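Local coordinates for protein Ulp1-like SUMO protease (Chaetomium thermophilum, PDB 6DG4) that probably removes SUMO from modified proteins as a Ulp1-like cysteine protease of the C48 family, this chain being its C-terminal catalytic domain, at residues 12-23 with 230-241. Residues are numbered along the deposited sequence; the frame is centred on the assembly and turned at random.
Sequences ITPLSEEWRSRV and LQRQRIAAVLLN
Arg-234 NH1 donates to Thr-13 O at 2.9 Å, a bent bond (134° at the hydrogen) reaching the oxygen from above the carbonyl plane. A bend at chi3 turns the guanidinium toward Thr-13, whose OG1 lies over one face, offset toward the rim; Leu-15 CD2 packs 3.6 Å from NH1. An alanine in place of Arg-234 would probably leave Thr-13 O without this donor and open a gap beside Leu-15. Leu-230 lays CD2 against the Thr-13 to Pro-14 peptide, while the Ile-12 and Gln-231 side chains cross at about a right angle; Gln-231 NE2 is hydrogen-bonded to Thr-208 OG1. Beyond Ser-16, whose OG caps helix 17-27 by accepting from Trp-19 N, Trp-19 CE3 meets Ala-237 CB at 3.7 Å, and the indole, its NE1 hydrogen-bonded to Asp-247 OD2, stands 81° from the Asn-241 amide plane. Trp-19 CH2 lies over the centre of one face of the Arg-22 guanidinium, and a water links NH2 to Asn-241 OD1. Val-23 is a single knob in a hole of Gln-233, Ala-236, Ala-237 and Leu-240. The axes of 17-23 and 230-241 approach to 9.5 Å at 85°, a near-perpendicular helix crossing that packs the first helix of this Ulp1-type catalytic fragment on helix 228-241.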
ATOM      1  N   ILE A  12     -14.457   6.195  -1.013  1.00  9.22           N
ATOM      2  CA  ILE A  12     -14.656   5.480  -2.270  1.00  8.59           C
ATOM      3  C   ILE A  12     -15.943   5.998  -2.884  1.00 10.11           C
ATOM      4  O   ILE A  12     -17.037   5.715  -2.377  1.00 11.76           O
ATOM      5  CB  ILE A  12     -14.719   3.963  -2.061  1.00  8.90           C
ATOM      6  CG1 ILE A  12     -13.468   3.479  -1.330  1.00  9.38           C
ATOM      7  CG2 ILE A  12     -14.876   3.254  -3.396  1.00  9.55           C
ATOM      8  CD1 ILE A  12     -13.504   2.014  -0.957  1.00 10.32           C
ATOM      9  N   THR A  13     -15.814   6.755  -3.972  1.00  9.57           N
ATOM     10  CA  THR A  13     -16.923   7.448  -4.603  1.00 10.04           C
ATOM     11  C   THR A  13     -16.986   7.130  -6.090  1.00 10.09           C
ATOM     12  O   THR A  13     -15.969   6.810  -6.709  1.00  9.90           O
ATOM     13  CB  THR A  13     -16.754   8.965  -4.433  1.00 11.85           C
ATOM     14  OG1 THR A  13     -15.426   9.339  -4.815  1.00 13.49           O
ATOM     15  CG2 THR A  13     -16.976   9.393  -3.001  1.00 12.61           C
ATOM     16  N   PRO A  14     -18.165   7.229  -6.693  1.00 10.78           N
ATOM     17  CA  PRO A  14     -18.288   6.913  -8.121  1.00 10.82           C
ATOM     18  C   PRO A  14     -17.514   7.886  -9.002  1.00  9.70           C
ATOM     19  O   PRO A  14     -17.381   9.072  -8.695  1.00 11.13           O
ATOM     20  CB  PRO A  14     -19.800   7.010  -8.372  1.00 12.77           C
ATOM     21  CG  PRO A  14     -20.325   7.856  -7.243  1.00 15.19           C
ATOM     22  CD  PRO A  14     -19.461   7.549  -6.073  1.00 12.96           C
ATOM     23  N   LEU A  15     -17.006   7.368 -10.117  1.00 10.74           N
ATOM     24  CA  LEU A  15     -16.224   8.169 -11.045  1.00 10.93           C
ATOM     25  C   LEU A  15     -17.108   8.982 -11.984  1.00 10.48           C
ATOM     26  O   LEU A  15     -18.254   8.617 -12.275  1.00 11.09           O
ATOM     27  CB  LEU A  15     -15.337   7.258 -11.900  1.00 11.10           C
ATOM     28  CG  LEU A  15     -14.192   6.548 -11.180  1.00 11.21           C
ATOM     29  CD1 LEU A  15     -13.655   5.433 -12.059  1.00 14.10           C
ATOM     30  CD2 LEU A  15     -13.090   7.514 -10.835  1.00 11.68           C
ATOM     31  N   SER A  16     -16.552  10.080 -12.480  1.00 10.21           N
ATOM     32  CA  SER A  16     -17.179  10.830 -13.552  1.00 10.70           C
ATOM     33  C   SER A  16     -17.322   9.967 -14.804  1.00 11.78           C
ATOM     34  O   SER A  16     -16.662   8.935 -14.966  1.00 11.45           O
ATOM     35  CB  SER A  16     -16.311  12.028 -13.924  1.00 12.22           C
ATOM     36  OG  SER A  16     -15.170  11.591 -14.641  1.00 12.62           O
ATOM     37  N   GLU A  17     -18.191  10.407 -15.713  0.61 13.47           N
ATOM     38  CA  GLU A  17     -18.380   9.658 -16.950  0.61 15.98           C
ATOM     39  C   GLU A  17     -17.088   9.583 -17.758  0.61 15.50           C
ATOM     40  O   GLU A  17     -16.790   8.547 -18.363  0.61 17.06           O
ATOM     41  CB  GLU A  17     -19.527  10.257 -17.764  0.61 17.51           C
ATOM     42  CG  GLU A  17     -20.894   9.779 -17.280  0.61 19.50           C
ATOM     43  CD  GLU A  17     -22.066  10.450 -17.974  0.61 21.08           C
ATOM     44  OE1 GLU A  17     -21.930  10.855 -19.150  0.61 22.08           O
ATOM     45  OE2 GLU A  17     -23.133  10.568 -17.333  0.61 20.63           O
ATOM     46  N   GLU A  18     -16.299  10.663 -17.770  1.00 15.79           N
ATOM     47  CA  GLU A  18     -15.028  10.634 -18.491  1.00 15.31           C
ATOM     48  C   GLU A  18     -14.123   9.533 -17.951  1.00 12.95           C
ATOM     49  O   GLU A  18     -13.533   8.766 -18.718  1.00 13.54           O
ATOM     50  CB  GLU A  18     -14.325  11.998 -18.397  1.00 20.12           C
ATOM     51  CG  GLU A  18     -12.887  12.045 -18.973  1.00 48.39           C
ATOM     52  CD  GLU A  18     -11.817  12.567 -17.995  1.00 77.88           C
ATOM     53  OE1 GLU A  18     -11.968  13.666 -17.403  1.00 22.79           O
ATOM     54  OE2 GLU A  18     -10.796  11.864 -17.838  1.00 55.10           O
ATOM     55  N   TRP A  19     -13.990   9.440 -16.629  1.00 11.60           N
ATOM     56  CA  TRP A  19     -13.086   8.436 -16.078  1.00 10.51           C
ATOM     57  C   TRP A  19     -13.659   7.029 -16.208  1.00 11.06           C
ATOM     58  O   TRP A  19     -12.914   6.075 -16.459  1.00 11.24           O
ATOM     59  CB  TRP A  19     -12.711   8.776 -14.640  1.00 10.95           C
ATOM     60  CG  TRP A  19     -11.601   9.768 -14.582  1.00 11.41           C
ATOM     61  CD1 TRP A  19     -11.674  11.052 -14.143  1.00 12.85           C
ATOM     62  CD2 TRP A  19     -10.247   9.561 -14.997  1.00 11.06           C
ATOM     63  NE1 TRP A  19     -10.449  11.658 -14.250  1.00 13.49           N
ATOM     64  CE2 TRP A  19      -9.554  10.764 -14.775  1.00 11.82           C
ATOM     65  CE3 TRP A  19      -9.553   8.471 -15.531  1.00 11.52           C
ATOM     66  CZ2 TRP A  19      -8.200  10.910 -15.062  1.00 13.69           C
ATOM     67  CZ3 TRP A  19      -8.209   8.617 -15.812  1.00 13.96           C
ATOM     68  CH2 TRP A  19      -7.547   9.827 -15.580  1.00 13.55           C
ATOM     69  N   ARG A  20     -14.970   6.866 -16.024  0.52 10.04           N
ATOM     70  CA  ARG A  20     -15.574   5.559 -16.260  0.52 10.61           C
ATOM     71  C   ARG A  20     -15.306   5.100 -17.685  0.52 13.10           C
ATOM     72  O   ARG A  20     -14.915   3.951 -17.923  0.52 13.66           O
ATOM     73  CB  ARG A  20     -17.077   5.615 -16.003  0.52 11.46           C
ATOM     74  CG  ARG A  20     -17.445   5.811 -14.561  0.52 14.05           C
ATOM     75  CD  ARG A  20     -18.902   6.215 -14.429  0.52 19.93           C
ATOM     76  NE  ARG A  20     -19.799   5.294 -15.121  0.52 21.60           N
ATOM     77  CZ  ARG A  20     -21.046   5.591 -15.478  0.52 49.99           C
ATOM     78  NH1 ARG A  20     -21.547   6.793 -15.219  0.52 25.49           N
ATOM     79  NH2 ARG A  20     -21.790   4.689 -16.103  0.52 37.28           N
ATOM     80  N   SER A  21     -15.504   6.000 -18.653  1.00 14.44           N
ATOM     81  CA  SER A  21     -15.283   5.642 -20.047  1.00 16.63           C
ATOM     82  C   SER A  21     -13.822   5.312 -20.307  1.00 14.43           C
ATOM     83  O   SER A  21     -13.517   4.397 -21.079  1.00 16.57           O
ATOM     84  CB  SER A  21     -15.732   6.798 -20.939  1.00 22.26           C
ATOM     85  OG  SER A  21     -17.139   6.928 -20.919  1.00 29.68           O
ATOM     86  N   ARG A  22     -12.906   6.046 -19.679  1.00 12.46           N
ATOM     87  CA  ARG A  22     -11.484   5.799 -19.889  1.00 12.40           C
ATOM     88  C   ARG A  22     -11.082   4.446 -19.323  1.00 11.69           C
ATOM     89  O   ARG A  22     -10.314   3.705 -19.951  1.00 12.43           O
ATOM     90  CB  ARG A  22     -10.700   6.935 -19.239  1.00 14.44           C
ATOM     91  CG  ARG A  22      -9.248   7.010 -19.603  1.00 18.76           C
ATOM     92  CD  ARG A  22      -8.804   8.457 -19.500  1.00 21.93           C
ATOM     93  NE  ARG A  22      -7.383   8.571 -19.235  1.00 23.40           N
ATOM     94  CZ  ARG A  22      -6.780   9.705 -18.906  1.00 23.46           C
ATOM     95  NH1 ARG A  22      -7.489  10.825 -18.782  1.00 22.95           N
ATOM     96  NH2 ARG A  22      -5.472   9.705 -18.681  1.00 24.32           N
ATOM     97  N   VAL A  23     -11.612   4.098 -18.152  1.00 11.74           N
ATOM     98  CA  VAL A  23     -11.329   2.800 -17.553  1.00 12.18           C
ATOM     99  C   VAL A  23     -11.902   1.680 -18.409  1.00 13.43           C
ATOM    100  O   VAL A  23     -11.237   0.661 -18.644  1.00 12.68           O
ATOM    101  CB  VAL A  23     -11.856   2.778 -16.107  1.00 13.81           C
ATOM    102  CG1 VAL A  23     -11.853   1.381 -15.557  1.00 16.08           C
ATOM    103  CG2 VAL A  23     -11.012   3.695 -15.231  1.00 12.76           C
ATOM    104  N   LEU A 230     -16.243  -0.808  -6.971  1.00  8.58           N
ATOM    105  CA  LEU A 230     -15.985   0.563  -7.391  1.00  9.17           C
ATOM    106  C   LEU A 230     -14.536   0.958  -7.133  1.00  8.57           C
ATOM    107  O   LEU A 230     -13.916   1.639  -7.958  1.00  8.88           O
ATOM    108  CB  LEU A 230     -16.946   1.487  -6.657  1.00 10.06           C
ATOM    109  CG  LEU A 230     -16.681   2.979  -6.758  1.00 11.34           C
ATOM    110  CD1 LEU A 230     -16.685   3.436  -8.207  1.00 11.58           C
ATOM    111  CD2 LEU A 230     -17.740   3.701  -5.926  1.00 12.07           C
ATOM    112  N   GLN A 231     -13.974   0.546  -5.999  1.00  7.75           N
ATOM    113  CA  GLN A 231     -12.584   0.882  -5.711  1.00  7.61           C
ATOM    114  C   GLN A 231     -11.641   0.323  -6.768  1.00  7.95           C
ATOM    115  O   GLN A 231     -10.622   0.949  -7.074  1.00  8.24           O
ATOM    116  CB  GLN A 231     -12.215   0.362  -4.326  1.00  8.24           C
ATOM    117  CG  GLN A 231     -10.805   0.691  -3.859  1.00  8.22           C
ATOM    118  CD  GLN A 231     -10.566   2.147  -3.538  1.00  8.72           C
ATOM    119  OE1 GLN A 231     -11.153   3.052  -4.136  1.00  9.99           O
ATOM    120  NE2 GLN A 231      -9.670   2.381  -2.587  1.00 11.79           N
ATOM    121  N   ARG A 232     -11.957  -0.840  -7.347  1.00  7.85           N
ATOM    122  CA  ARG A 232     -11.140  -1.352  -8.443  1.00  7.75           C
ATOM    123  C   ARG A 232     -11.115  -0.373  -9.611  1.00  8.09           C
ATOM    124  O   ARG A 232     -10.067  -0.160 -10.228  1.00  8.50           O
ATOM    125  CB  ARG A 232     -11.659  -2.712  -8.905  1.00  8.60           C
ATOM    126  CG  ARG A 232     -11.493  -3.805  -7.875  1.00  8.86           C
ATOM    127  CD  ARG A 232     -12.395  -4.985  -8.204  1.00  8.02           C
ATOM    128  NE  ARG A 232     -12.266  -6.040  -7.205  1.00  8.88           N
ATOM    129  CZ  ARG A 232     -11.389  -7.036  -7.277  1.00  8.17           C
ATOM    130  NH1 ARG A 232     -10.553  -7.119  -8.302  1.00  9.26           N
ATOM    131  NH2 ARG A 232     -11.332  -7.937  -6.305  1.00  9.77           N
ATOM    132  N   GLN A 233     -12.274   0.207  -9.947  1.00  8.64           N
ATOM    133  CA  GLN A 233     -12.330   1.186 -11.024  1.00  9.33           C
ATOM    134  C   GLN A 233     -11.523   2.427 -10.676  1.00  8.25           C
ATOM    135  O   GLN A 233     -10.853   3.004 -11.541  1.00  8.81           O
ATOM    136  CB  GLN A 233     -13.770   1.610 -11.287  1.00 12.23           C
ATOM    137  CG  GLN A 233     -14.664   0.557 -11.819  1.00 17.39           C
ATOM    138  CD  GLN A 233     -16.004   1.154 -12.194  1.00 25.91           C
ATOM    139  OE1 GLN A 233     -16.399   1.178 -13.362  1.00 33.09           O
ATOM    140  NE2 GLN A 233     -16.698   1.674 -11.202  1.00 28.53           N
ATOM    141  N   ARG A 234     -11.600   2.866  -9.416  1.00  8.30           N
ATOM    142  CA  ARG A 234     -10.857   4.048  -8.997  1.00  7.98           C
ATOM    143  C   ARG A 234      -9.357   3.797  -9.039  1.00  7.80           C
ATOM    144  O   ARG A 234      -8.592   4.665  -9.472  1.00  8.63           O
ATOM    145  CB  ARG A 234     -11.299   4.468  -7.597  1.00  7.77           C
ATOM    146  CG  ARG A 234     -12.767   4.905  -7.530  1.00  9.81           C
ATOM    147  CD  ARG A 234     -13.138   5.484  -6.160  1.00 10.35           C
ATOM    148  NE  ARG A 234     -12.289   6.635  -5.885  1.00 12.80           N
ATOM    149  CZ  ARG A 234     -12.441   7.840  -6.427  1.00 13.30           C
ATOM    150  NH1 ARG A 234     -13.444   8.109  -7.256  1.00 11.92           N
ATOM    151  NH2 ARG A 234     -11.567   8.787  -6.143  1.00 17.21           N
ATOM    152  N   ILE A 235      -8.917   2.618  -8.589  1.00  8.10           N
ATOM    153  CA  ILE A 235      -7.503   2.268  -8.677  1.00  7.32           C
ATOM    154  C   ILE A 235      -7.055   2.273 -10.129  1.00  8.04           C
ATOM    155  O   ILE A 235      -5.980   2.785 -10.465  1.00  8.26           O
ATOM    156  CB  ILE A 235      -7.247   0.907  -8.006  1.00  8.05           C
ATOM    157  CG1 ILE A 235      -7.445   1.008  -6.491  1.00  8.78           C
ATOM    158  CG2 ILE A 235      -5.835   0.396  -8.325  1.00  8.94           C
ATOM    159  CD1 ILE A 235      -7.632  -0.346  -5.829  1.00 10.56           C
ATOM    160  N   ALA A 236      -7.874   1.706 -11.018  1.00  7.70           N
ATOM    161  CA  ALA A 236      -7.545   1.707 -12.439  1.00  8.26           C
ATOM    162  C   ALA A 236      -7.374   3.130 -12.957  1.00  8.26           C
ATOM    163  O   ALA A 236      -6.417   3.431 -13.680  1.00  8.89           O
ATOM    164  CB  ALA A 236      -8.632   0.978 -13.229  1.00  9.24           C
ATOM    165  N   ALA A 237      -8.302   4.023 -12.597  1.00  7.48           N
ATOM    166  CA  ALA A 237      -8.205   5.413 -13.028  1.00  7.42           C
ATOM    167  C   ALA A 237      -6.931   6.073 -12.511  1.00  7.40           C
ATOM    168  O   ALA A 237      -6.265   6.815 -13.245  1.00  8.28           O
ATOM    169  CB  ALA A 237      -9.439   6.190 -12.568  1.00  8.43           C
ATOM    170  N   VAL A 238      -6.586   5.835 -11.241  1.00  7.98           N
ATOM    171  CA  VAL A 238      -5.359   6.401 -10.683  1.00  8.13           C
ATOM    172  C   VAL A 238      -4.142   5.923 -11.467  1.00  8.49           C
ATOM    173  O   VAL A 238      -3.240   6.707 -11.790  1.00  8.87           O
ATOM    174  CB  VAL A 238      -5.243   6.065  -9.184  1.00  8.72           C
ATOM    175  CG1 VAL A 238      -3.855   6.413  -8.662  1.00 10.21           C
ATOM    176  CG2 VAL A 238      -6.307   6.806  -8.387  1.00 10.39           C
ATOM    177  N   LEU A 239      -4.092   4.628 -11.784  1.00  8.76           N
ATOM    178  CA  LEU A 239      -2.961   4.111 -12.546  1.00  8.63           C
ATOM    179  C   LEU A 239      -2.892   4.751 -13.930  1.00  7.77           C
ATOM    180  O   LEU A 239      -1.815   5.162 -14.379  1.00  9.44           O
ATOM    181  CB  LEU A 239      -3.036   2.587 -12.643  1.00  8.56           C
ATOM    182  CG  LEU A 239      -2.894   1.834 -11.318  1.00  9.36           C
ATOM    183  CD1 LEU A 239      -3.220   0.366 -11.487  1.00  9.23           C
ATOM    184  CD2 LEU A 239      -1.498   1.991 -10.713  1.00 11.52           C
ATOM    185  N   LEU A 240      -4.036   4.878 -14.611  1.00  8.92           N
ATOM    186  CA  LEU A 240      -4.048   5.508 -15.929  1.00  8.62           C
ATOM    187  C   LEU A 240      -3.670   6.980 -15.847  1.00  9.35           C
ATOM    188  O   LEU A 240      -3.062   7.520 -16.778  1.00 10.03           O
ATOM    189  CB  LEU A 240      -5.432   5.367 -16.561  1.00  9.50           C
ATOM    190  CG  LEU A 240      -5.861   3.940 -16.889  1.00  9.07           C
ATOM    191  CD1 LEU A 240      -7.312   3.901 -17.320  1.00 11.36           C
ATOM    192  CD2 LEU A 240      -4.963   3.348 -17.962  1.00 10.33           C
ATOM    193  N   ASN A 241      -4.031   7.636 -14.740  1.00  9.37           N
ATOM    194  CA  ASN A 241      -3.746   9.047 -14.519  1.00  9.81           C
ATOM    195  C   ASN A 241      -2.282   9.303 -14.199  1.00 10.70           C
ATOM    196  O   ASN A 241      -1.835  10.453 -14.263  1.00 12.98           O
ATOM    197  CB  ASN A 241      -4.603   9.516 -13.333  1.00  9.87           C
ATOM    198  CG  ASN A 241      -4.533  11.008 -13.101  1.00 10.15           C
ATOM    199  OD1 ASN A 241      -4.930  11.809 -13.949  1.00 11.61           O
ATOM    200  ND2 ASN A 241      -4.076  11.388 -11.920  1.00 10.29           N
TER
HETATM  201  O   HOH W   1     -15.677   1.603 -16.411  1.00 27.64           O
HETATM  202  O   HOH W   2      -4.244  11.930 -16.681  1.00 25.08           O